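Glycosyltransferase Gtf1 (Streptococcus pneumoniae, PDB 4PQG) is a glycosyltransferase with the two-domain GT-B fold, carries an additional extended antiparallel sheet, and binds uridine-5'-diphosphate between its two domains. Local coordinates at residues A[360-365]-A[385-390]; A[328-333]-A[401-406]; A[346-351]-A[375-380]. All coordinates share one frame; numbering follows the deposited sequence.

Interaction 1: A[360-365]-A[385-390]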
loop_
_atom_site.group_PDB
_atom_site.type_symbol
_atom_site.label_atom_id
_atom_site.label_comp_id
_atom_site.label_asym_id
_atom_site.label_seq_id
_atom_site.Cartn_x
_atom_site.Cartn_y
_atom_site.Cartn_z
ATOM N N LEU A 360 32.156 -1.329 -2.143
ATOM C CA LEU A 360 30.715 -1.524 -2.330
ATOM C C LEU A 360 29.908 -1.490 -1.041
ATOM O O LEU A 360 30.265 -2.158 -0.072
ATOM C CB LEU A 360 30.443 -2.862 -3.013
ATOM C CG LEU A 360 30.435 -2.892 -4.533
ATOM C CD1 LEU A 360 29.936 -4.260 -4.987
ATOM C CD2 LEU A 360 29.578 -1.765 -5.103
ATOM N N THR A 361 28.824 -0.712 -1.035
ATOM C CA THR A 361 27.788 -0.857 0.001
ATOM C C THR A 361 26.410 -1.060 -0.631
ATOM O O THR A 361 26.208 -0.739 -1.795
ATOM C CB THR A 361 27.719 0.333 0.958
ATOM O OG1 THR A 361 27.644 1.540 0.188
ATOM C CG2 THR A 361 28.936 0.353 1.903
ATOM N N PHE A 362 25.478 -1.595 0.155
ATOM C CA PHE A 362 24.148 -1.979 -0.328
ATOM C C PHE A 362 23.159 -1.744 0.794
ATOM O O PHE A 362 23.170 -2.469 1.775
ATOM C CB PHE A 362 24.132 -3.465 -0.750
ATOM C CG PHE A 362 22.800 -3.958 -1.291
ATOM C CD1 PHE A 362 21.925 -3.103 -1.972
ATOM C CD2 PHE A 362 22.443 -5.298 -1.160
ATOM C CE1 PHE A 362 20.714 -3.575 -2.484
ATOM C CE2 PHE A 362 21.241 -5.767 -1.674
ATOM C CZ PHE A 362 20.376 -4.903 -2.336
ATOM N N ASP A 363 22.335 -0.703 0.650
ATOM C CA ASP A 363 21.267 -0.401 1.607
ATOM C C ASP A 363 19.930 -0.907 1.095
ATOM O O ASP A 363 19.584 -0.704 -0.074
ATOM C CB ASP A 363 21.215 1.106 1.905
ATOM C CG ASP A 363 22.302 1.547 2.879
ATOM O OD1 ASP A 363 22.881 0.683 3.590
ATOM O OD2 ASP A 363 22.573 2.766 2.937
ATOM N N ILE A 364 19.197 -1.582 1.980
ATOM C CA ILE A 364 17.930 -2.233 1.641
ATOM C C ILE A 364 16.784 -1.571 2.410
ATOM O O ILE A 364 16.699 -1.691 3.631
ATOM C CB ILE A 364 17.981 -3.763 1.927
ATOM C CG1 ILE A 364 19.045 -4.450 1.057
ATOM C CG2 ILE A 364 16.628 -4.416 1.679
ATOM C CD1 ILE A 364 19.405 -5.864 1.506
ATOM N N TYR A 365 15.922 -0.865 1.687
ATOM C CA TYR A 365 14.770 -0.162 2.272
ATOM C C TYR A 365 13.494 -0.981 2.108
ATOM O O TYR A 365 13.306 -1.641 1.097
ATOM C CB TYR A 365 14.596 1.202 1.611
ATOM C CG TYR A 365 15.699 2.167 1.974
ATOM C CD1 TYR A 365 15.542 3.075 3.017
ATOM C CD2 TYR A 365 16.911 2.151 1.289
ATOM C CE1 TYR A 365 16.552 3.949 3.365
ATOM C CE2 TYR A 365 17.931 3.025 1.628
ATOM C CZ TYR A 365 17.750 3.913 2.670
ATOM O OH TYR A 365 18.766 4.776 3.002
ATOM N N ASP A 385 28.860 -4.737 7.865
ATOM C CA ASP A 385 29.467 -3.420 7.737
ATOM C C ASP A 385 29.173 -2.753 6.402
ATOM O O ASP A 385 29.308 -1.537 6.287
ATOM C CB ASP A 385 30.984 -3.475 7.999
ATOM C CG ASP A 385 31.316 -3.669 9.476
ATOM O OD1 ASP A 385 30.416 -3.496 10.334
ATOM O OD2 ASP A 385 32.483 -3.994 9.781
ATOM N N TYR A 386 28.752 -3.538 5.412
ATOM C CA TYR A 386 28.488 -2.996 4.077
ATOM C C TYR A 386 27.121 -3.332 3.448
ATOM O O TYR A 386 26.779 -2.790 2.385
ATOM C CB TYR A 386 29.644 -3.324 3.124
ATOM C CG TYR A 386 29.775 -4.767 2.666
ATOM C CD1 TYR A 386 29.276 -5.167 1.431
ATOM C CD2 TYR A 386 30.452 -5.716 3.439
ATOM C CE1 TYR A 386 29.405 -6.477 0.988
ATOM C CE2 TYR A 386 30.595 -7.034 2.999
ATOM C CZ TYR A 386 30.069 -7.404 1.772
ATOM O OH TYR A 386 30.198 -8.695 1.310
ATOM N N ILE A 387 26.368 -4.231 4.085
ATOM C CA ILE A 387 24.975 -4.519 3.694
ATOM C C ILE A 387 24.061 -4.341 4.911
ATOM O O ILE A 387 24.258 -5.003 5.949
ATOM C CB ILE A 387 24.794 -5.934 3.082
ATOM C CG1 ILE A 387 25.764 -6.148 1.915
ATOM C CG2 ILE A 387 23.360 -6.128 2.576
ATOM C CD1 ILE A 387 25.852 -7.573 1.399
ATOM N N GLN A 388 23.079 -3.441 4.784
ATOM C CA GLN A 388 22.186 -3.085 5.900
ATOM C C GLN A 388 20.707 -2.906 5.509
ATOM O O GLN A 388 20.390 -2.429 4.420
ATOM C CB GLN A 388 22.686 -1.827 6.617
ATOM C CG GLN A 388 23.921 -2.074 7.473
ATOM C CD GLN A 388 24.680 -0.806 7.819
ATOM O OE1 GLN A 388 24.165 0.309 7.677
ATOM N NE2 GLN A 388 25.930 -0.975 8.275
ATOM N N LEU A 389 19.832 -3.306 6.430
ATOM C CA LEU A 389 18.393 -3.127 6.318
ATOM C C LEU A 389 18.037 -1.822 6.998
ATOM O O LEU A 389 18.321 -1.620 8.177
ATOM C CB LEU A 389 17.651 -4.281 7.003
ATOM C CG LEU A 389 17.390 -5.614 6.283
ATOM C CD1 LEU A 389 18.642 -6.185 5.638
ATOM C CD2 LEU A 389 16.795 -6.626 7.253
ATOM N N LYS A 390 17.409 -0.939 6.246
ATOM C CA LYS A 390 17.131 0.405 6.731
ATOM C C LYS A 390 15.706 0.575 7.240
ATOM O O LYS A 390 15.395 1.594 7.833
ATOM C CB LYS A 390 17.405 1.428 5.630
ATOM C CG LYS A 390 18.811 1.349 5.045
ATOM C CD LYS A 390 19.882 1.644 6.090
ATOM C CE LYS A 390 20.105 3.142 6.195
ATOM N NZ LYS A 390 20.861 3.480 7.439
HETATM O O HOH W 1 25.406 -0.425 3.763
#

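Interaction 2: A[328-333]-A[401-406]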
loop_
_atom_site.group_PDB
_atom_site.type_symbol
_atom_site.label_atom_id
_atom_site.label_comp_id
_atom_site.label_asym_id
_atom_site.label_seq_id
_atom_site.Cartn_x
_atom_site.Cartn_y
_atom_site.Cartn_z
ATOM N N PRO A 328 30.409 6.971 -3.043
ATOM C CA PRO A 328 31.023 6.118 -4.059
ATOM C C PRO A 328 30.731 4.643 -3.812
ATOM O O PRO A 328 30.796 4.186 -2.677
ATOM C CB PRO A 328 32.533 6.416 -3.914
ATOM C CG PRO A 328 32.584 7.780 -3.307
ATOM C CD PRO A 328 31.410 7.821 -2.362
ATOM N N PHE A 329 30.403 3.920 -4.880
ATOM C CA PHE A 329 30.158 2.475 -4.825
ATOM C C PHE A 329 28.914 2.103 -3.996
ATOM O O PHE A 329 28.762 0.958 -3.584
ATOM C CB PHE A 329 31.392 1.721 -4.303
ATOM C CG PHE A 329 32.661 1.997 -5.077
ATOM C CD1 PHE A 329 32.899 1.380 -6.308
ATOM C CD2 PHE A 329 33.626 2.858 -4.568
ATOM C CE1 PHE A 329 34.073 1.625 -7.015
ATOM C CE2 PHE A 329 34.803 3.106 -5.267
ATOM C CZ PHE A 329 35.027 2.486 -6.490
ATOM N N SER A 330 28.035 3.067 -3.742
ATOM C CA SER A 330 26.835 2.784 -2.940
ATOM C C SER A 330 25.679 2.234 -3.788
ATOM O O SER A 330 25.321 2.809 -4.815
ATOM C CB SER A 330 26.402 4.019 -2.139
ATOM O OG SER A 330 26.003 5.067 -2.994
ATOM N N LEU A 331 25.100 1.124 -3.328
ATOM C CA LEU A 331 23.975 0.476 -4.003
ATOM C C LEU A 331 22.700 0.566 -3.150
ATOM O O LEU A 331 22.764 0.610 -1.925
ATOM C CB LEU A 331 24.315 -0.993 -4.330
ATOM C CG LEU A 331 25.645 -1.255 -5.067
ATOM C CD1 LEU A 331 25.953 -2.744 -5.151
ATOM C CD2 LEU A 331 25.660 -0.632 -6.450
ATOM N N ILE A 332 21.549 0.607 -3.811
ATOM C CA ILE A 332 20.268 0.715 -3.108
ATOM C C ILE A 332 19.201 -0.192 -3.755
ATOM O O ILE A 332 19.243 -0.438 -4.963
ATOM C CB ILE A 332 19.815 2.210 -2.983
ATOM C CG1 ILE A 332 18.482 2.330 -2.219
ATOM C CG2 ILE A 332 19.755 2.881 -4.347
ATOM C CD1 ILE A 332 17.989 3.759 -2.081
ATOM N N THR A 333 18.309 -0.743 -2.929
ATOM C CA THR A 333 17.041 -1.310 -3.394
ATOM C C THR A 333 15.945 -0.898 -2.416
ATOM O O THR A 333 16.228 -0.590 -1.251
ATOM C CB THR A 333 17.076 -2.841 -3.611
ATOM O OG1 THR A 333 15.974 -3.219 -4.441
ATOM C CG2 THR A 333 16.983 -3.612 -2.313
ATOM N N GLN A 401 21.207 10.010 -2.918
ATOM C CA GLN A 401 22.410 9.836 -2.089
ATOM C C GLN A 401 23.225 8.604 -2.528
ATOM O O GLN A 401 24.303 8.332 -1.999
ATOM C CB GLN A 401 22.042 9.709 -0.618
ATOM C CG GLN A 401 21.343 10.935 -0.046
ATOM C CD GLN A 401 21.014 10.791 1.427
ATOM O OE1 GLN A 401 21.891 10.551 2.254
ATOM N NE2 GLN A 401 19.740 10.954 1.765
ATOM N N TYR A 402 22.708 7.883 -3.518
ATOM C CA TYR A 402 23.301 6.618 -3.952
ATOM C C TYR A 402 23.740 6.660 -5.417
ATOM O O TYR A 402 23.409 7.587 -6.154
ATOM C CB TYR A 402 22.309 5.460 -3.717
ATOM C CG TYR A 402 21.993 5.202 -2.257
ATOM C CD1 TYR A 402 22.675 4.222 -1.544
ATOM C CD2 TYR A 402 21.007 5.947 -1.584
ATOM C CE1 TYR A 402 22.388 3.975 -0.213
ATOM C CE2 TYR A 402 20.714 5.705 -0.251
ATOM C CZ TYR A 402 21.412 4.721 0.426
ATOM O OH TYR A 402 21.145 4.464 1.744
ATOM N N GLU A 403 24.478 5.644 -5.846
ATOM C CA GLU A 403 24.934 5.614 -7.214
ATOM C C GLU A 403 24.088 4.762 -8.146
ATOM O O GLU A 403 23.745 5.218 -9.243
ATOM C CB GLU A 403 26.412 5.236 -7.287
ATOM C CG GLU A 403 27.311 6.364 -6.791
ATOM C CD GLU A 403 28.790 6.080 -6.972
ATOM O OE1 GLU A 403 29.182 4.892 -7.014
ATOM O OE2 GLU A 403 29.565 7.057 -7.061
ATOM N N VAL A 404 23.742 3.547 -7.713
ATOM C CA VAL A 404 23.068 2.585 -8.579
ATOM C C VAL A 404 21.944 1.867 -7.814
ATOM O O VAL A 404 22.094 1.558 -6.633
ATOM C CB VAL A 404 24.055 1.524 -9.128
ATOM C CG1 VAL A 404 23.326 0.473 -9.983
ATOM C CG2 VAL A 404 25.180 2.177 -9.939
ATOM N N TYR A 405 20.841 1.603 -8.511
ATOM C CA TYR A 405 19.705 0.870 -7.955
ATOM C C TYR A 405 19.713 -0.561 -8.493
ATOM O O TYR A 405 19.898 -0.761 -9.692
ATOM C CB TYR A 405 18.378 1.557 -8.335
ATOM C CG TYR A 405 17.164 0.923 -7.675
ATOM C CD1 TYR A 405 16.623 1.457 -6.506
ATOM C CD2 TYR A 405 16.560 -0.219 -8.220
ATOM C CE1 TYR A 405 15.522 0.864 -5.888
ATOM C CE2 TYR A 405 15.467 -0.823 -7.604
ATOM C CZ TYR A 405 14.955 -0.277 -6.443
ATOM O OH TYR A 405 13.871 -0.876 -5.832
ATOM N N LEU A 406 19.475 -1.529 -7.601
ATOM C CA LEU A 406 19.349 -2.962 -7.937
ATOM C C LEU A 406 17.944 -3.555 -7.678
ATOM O O LEU A 406 17.333 -3.288 -6.666
ATOM C CB LEU A 406 20.342 -3.775 -7.100
ATOM C CG LEU A 406 21.828 -3.418 -7.107
ATOM C CD1 LEU A 406 22.578 -4.401 -6.217
ATOM C CD2 LEU A 406 22.365 -3.449 -8.533
#

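Interaction 3: A[346-351]-A[375-380]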
loop_
_atom_site.group_PDB
_atom_site.type_symbol
_atom_site.label_atom_id
_atom_site.label_comp_id
_atom_site.label_asym_id
_atom_site.label_seq_id
_atom_site.Cartn_x
_atom_site.Cartn_y
_atom_site.Cartn_z
ATOM N N LEU A 346 20.044 -10.473 -4.580
ATOM C CA LEU A 346 20.848 -9.250 -4.612
ATOM C C LEU A 346 21.927 -9.228 -3.536
ATOM O O LEU A 346 23.067 -8.802 -3.798
ATOM C CB LEU A 346 19.978 -7.988 -4.466
ATOM C CG LEU A 346 18.961 -7.738 -5.582
ATOM C CD1 LEU A 346 18.182 -6.467 -5.268
ATOM C CD2 LEU A 346 19.675 -7.629 -6.926
ATOM N N VAL A 347 21.568 -9.651 -2.325
ATOM C CA VAL A 347 22.529 -9.668 -1.231
ATOM C C VAL A 347 23.727 -10.567 -1.593
ATOM O O VAL A 347 24.884 -10.129 -1.495
ATOM C CB VAL A 347 21.884 -10.076 0.125
ATOM C CG1 VAL A 347 22.945 -10.306 1.192
ATOM C CG2 VAL A 347 20.915 -9.001 0.603
ATOM N N LYS A 348 23.451 -11.796 -2.036
ATOM C CA LYS A 348 24.510 -12.728 -2.491
ATOM C C LYS A 348 25.363 -12.201 -3.661
ATOM O O LYS A 348 26.581 -12.434 -3.718
ATOM C CB LYS A 348 23.918 -14.096 -2.824
ATOM C CG LYS A 348 23.209 -14.727 -1.632
ATOM C CD LYS A 348 22.943 -16.207 -1.834
ATOM C CE LYS A 348 22.431 -16.838 -0.550
ATOM N NZ LYS A 348 22.407 -18.320 -0.692
ATOM N N ALA A 349 24.723 -11.482 -4.582
ATOM C CA ALA A 349 25.420 -10.838 -5.685
ATOM C C ALA A 349 26.364 -9.750 -5.180
ATOM O O ALA A 349 27.516 -9.652 -5.643
ATOM C CB ALA A 349 24.425 -10.260 -6.680
ATOM N N VAL A 350 25.886 -8.953 -4.226
ATOM C CA VAL A 350 26.681 -7.870 -3.648
ATOM C C VAL A 350 27.871 -8.421 -2.854
ATOM O O VAL A 350 28.975 -7.906 -2.992
ATOM C CB VAL A 350 25.824 -6.868 -2.832
ATOM C CG1 VAL A 350 26.689 -5.832 -2.120
ATOM C CG2 VAL A 350 24.848 -6.160 -3.758
ATOM N N ILE A 351 27.650 -9.468 -2.058
ATOM C CA ILE A 351 28.741 -10.175 -1.364
ATOM C C ILE A 351 29.845 -10.600 -2.339
ATOM O O ILE A 351 31.033 -10.453 -2.044
ATOM C CB ILE A 351 28.230 -11.406 -0.568
ATOM C CG1 ILE A 351 27.330 -10.956 0.585
ATOM C CG2 ILE A 351 29.388 -12.266 -0.038
ATOM C CD1 ILE A 351 26.442 -12.071 1.109
ATOM N N ARG A 375 18.926 -11.000 7.078
ATOM C CA ARG A 375 19.827 -10.923 8.226
ATOM C C ARG A 375 20.717 -12.166 8.361
ATOM O O ARG A 375 21.894 -12.057 8.709
ATOM C CB ARG A 375 19.023 -10.734 9.512
ATOM C CG ARG A 375 18.467 -9.337 9.680
ATOM C CD ARG A 375 18.005 -9.071 11.101
ATOM N NE ARG A 375 16.685 -9.648 11.360
ATOM C CZ ARG A 375 15.526 -9.000 11.225
ATOM N NH1 ARG A 375 14.390 -9.627 11.494
ATOM N NH2 ARG A 375 15.494 -7.727 10.832
ATOM N N GLU A 376 20.140 -13.334 8.096
ATOM C CA GLU A 376 20.860 -14.596 8.146
ATOM C C GLU A 376 21.985 -14.667 7.095
ATOM O O GLU A 376 23.115 -15.028 7.430
ATOM C CB GLU A 376 19.875 -15.758 8.015
ATOM C CG GLU A 376 20.495 -17.128 7.816
ATOM C CD GLU A 376 19.443 -18.168 7.448
ATOM O OE1 GLU A 376 18.480 -18.339 8.226
ATOM O OE2 GLU A 376 19.576 -18.806 6.378
ATOM N N ILE A 377 21.674 -14.308 5.847
ATOM C CA ILE A 377 22.665 -14.250 4.776
ATOM C C ILE A 377 23.803 -13.267 5.101
ATOM O O ILE A 377 24.989 -13.596 4.943
ATOM C CB ILE A 377 22.022 -13.895 3.405
ATOM C CG1 ILE A 377 20.974 -14.943 3.027
ATOM C CG2 ILE A 377 23.081 -13.799 2.308
ATOM C CD1 ILE A 377 20.089 -14.548 1.866
ATOM N N ILE A 378 23.435 -12.076 5.561
ATOM C CA ILE A 378 24.392 -11.046 5.933
ATOM C C ILE A 378 25.301 -11.525 7.076
ATOM O O ILE A 378 26.529 -11.382 6.992
ATOM C CB ILE A 378 23.665 -9.733 6.291
ATOM C CG1 ILE A 378 22.932 -9.195 5.057
ATOM C CG2 ILE A 378 24.630 -8.686 6.829
ATOM C CD1 ILE A 378 21.886 -8.138 5.381
ATOM N N ALA A 379 24.703 -12.105 8.119
ATOM C CA ALA A 379 25.475 -12.643 9.243
ATOM C C ALA A 379 26.455 -13.714 8.772
ATOM O O ALA A 379 27.642 -13.645 9.095
ATOM C CB ALA A 379 24.561 -13.205 10.320
ATOM N N ASN A 380 25.949 -14.685 8.008
ATOM C CA ASN A 380 26.740 -15.809 7.495
ATOM C C ASN A 380 27.967 -15.412 6.684
ATOM O O ASN A 380 28.940 -16.178 6.618
ATOM C CB ASN A 380 25.875 -16.758 6.654
ATOM C CG ASN A 380 24.909 -17.574 7.497
ATOM O OD1 ASN A 380 25.019 -17.609 8.721
ATOM N ND2 ASN A 380 23.948 -18.235 6.839
#

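Interaction 1: A[360-365]-A[385-390]
Lys390 starts with CG anti to its own carbonyl carbon (chi1 -55°), then bends at chi2 and again at chi3, and this folded chain lies alongside the Tyr365 ring, both side chains pointing the same way. The contact is a CH-pi interaction: Lys390 CB stands over one ring face, 3.7 Å from the Tyr365 centroid and 22° off the normal. Further out, Lys390 CG faces the CZ end of the ring, while CD passes the Asp363 carboxylate.

Beneath these groups the two strands pair in parallel. Four bonds of 2.8 to 3.2 Å run from Phe362 N to Tyr386 O, from Gln388 N to Phe362 O, from Ile364 N to Gln388 O and from Lys390 N to Ile364 O. The last is almost straight at 176°. Phe362, Ile364, Ile387 and Leu389 share the apolar face, where Phe362 CD2 meets Ile387 CG2 at 3.9 Å; helix 343-353 covers Phe362 and Ile364, and helix 371-380 covers Ile387 and Leu389.

On the other face Asp363 and Gln388 lie side by side. A water donates to Asp363 OD1 at 2.8 Å and, weakly, to Tyr386 O, adding to the grip that Phe362 N has on that carbonyl. Outside the pair, Tyr402 OH bonds to both Asp363 OD2 and Tyr365 OH, and Tyr365 touches the bound UDP.

The two faces thus differ in chemistry, hydrocarbon against the helices and polar groups on the other. Asp363 OD2 and Lys390 NZ are 4.9 Å apart, too far for an ion pair, yet the opposite charge could still favour the carboxylate form of Asp363, whose two oxygens are each already engaged, one by water and one by Tyr402.

Interaction 2: A[328-333]-A[401-406]
Tyr402 offers a ring face to Ile332, whose CB lies over it 3.9 Å from the centroid as a CH-pi contact; the two side chains cross at about a right angle, the Tyr402 hydroxyl being engaged by strand 361-365. Glu403 comes next. Its extended chain brings OE1 to Phe329 N at 2.6 Å, the N-H arriving from above the carboxylate plane, and Tyr473 OH holds the same oxygen. Ser330 O receives Glu403 N at 3.1 Å and, more weakly, Val404 N, so one carbonyl serves two successive amides where the strand begins. Val404 O then accepts Ile332 N (3.0 Å), while Val404 CB sits 3.8 Å from Leu331 CD2, these side chains running the same way. Tyr405, on the face shared with Ile332, has Ile332 O above its ring, offset toward the rim, and its hydroxyl bonds to Thr417 and Ala334 N. Finally Leu406 N reaches Ile332 O at 2.9 Å, and Leu406 O is met by Thr333 OG1 at 2.6 Å; OG1 anti to the backbone N (chi1 -162°) makes that possible. The side chain of Tyr405, next to the last residue of the strand, lies about 6 Å from the bound UDP. With strand order 3-2-1-4-5-6, this first-to-fourth pairing is the central switch point of a Rossmann-like sheet, here in the C-terminal domain of a GT-B enzyme.

Interaction 3: A[346-351]-A[375-380]
The segments of helices 343-353 and 371-380 run nearly parallel, their N-to-C directions 17° apart and their axes 10.3 Å from each other at closest approach. They are the helices of two successive beta-alpha-beta units in a Rossmann-like domain, the first leading from strand 330-334 to strand 361-365 and the second from there to strand 387-391. Both pack on the same face of the parallel sheet, the one bearing Phe362, Ile364, Ile387 and Leu389.

Across the interface the meeting is wholly apolar and rather small, burying 203 Å² in all. Ile377 carries most of it. Its CG2 branch, anti to the backbone N, enters between side chains of the other helix: Val347 CG1 lies 3.7 Å from Ile377 CG2, and Ile351 CD1, one turn later, lies 4.0 Å from the same methyl. Both of these side chains cross Ile377 at a slant. Lys348 adds its aliphatic part, CG standing 4.0 Å from Ile377 CG2, and its extended chain crosses the isoleucine at about a right angle before the ammonium group continues to a salt bridge with Glu458 on helix 458-474.

Closer to the sheet, Ile378 joins from the second helix. It also touches Ile387 and Leu389, while Val347 reaches Phe362, Ile364 and Ile387, so Val347 and Ile378 pack both between the helices and onto the strands. Val347 uses a single methyl for both neighbours in the segment 375-380: CG1, besides meeting Ile377, stands 4.0 Å from Ile378 CG1.

How the interactions relate
All three contacts belong to one Rossmann-like domain. Interactions 1 and 2 are neighbouring strand pairs, centres 9 Å apart, sewn together by backbone bonds such as Leu331 N to Thr361 O (2.7 Å) and by a probable hydrogen bond of 2.5 Å between Asp363 OD2 and Tyr402 OH. Interaction 3 packs on the sheet face that bears Phe362 and Ile364: Val347 CG2 approaches Ile364 CD1 to 3.6 Å, and Val350 CG2 comes within 3.8 Å of Leu406 CD1, so helix 343-353 spans both pairs. Bound UDP lies toward the strands' C-terminal ends, with the side chains of Tyr365 (interaction 1) and Tyr405 (interaction 2) about 3 Å and 6 Å away.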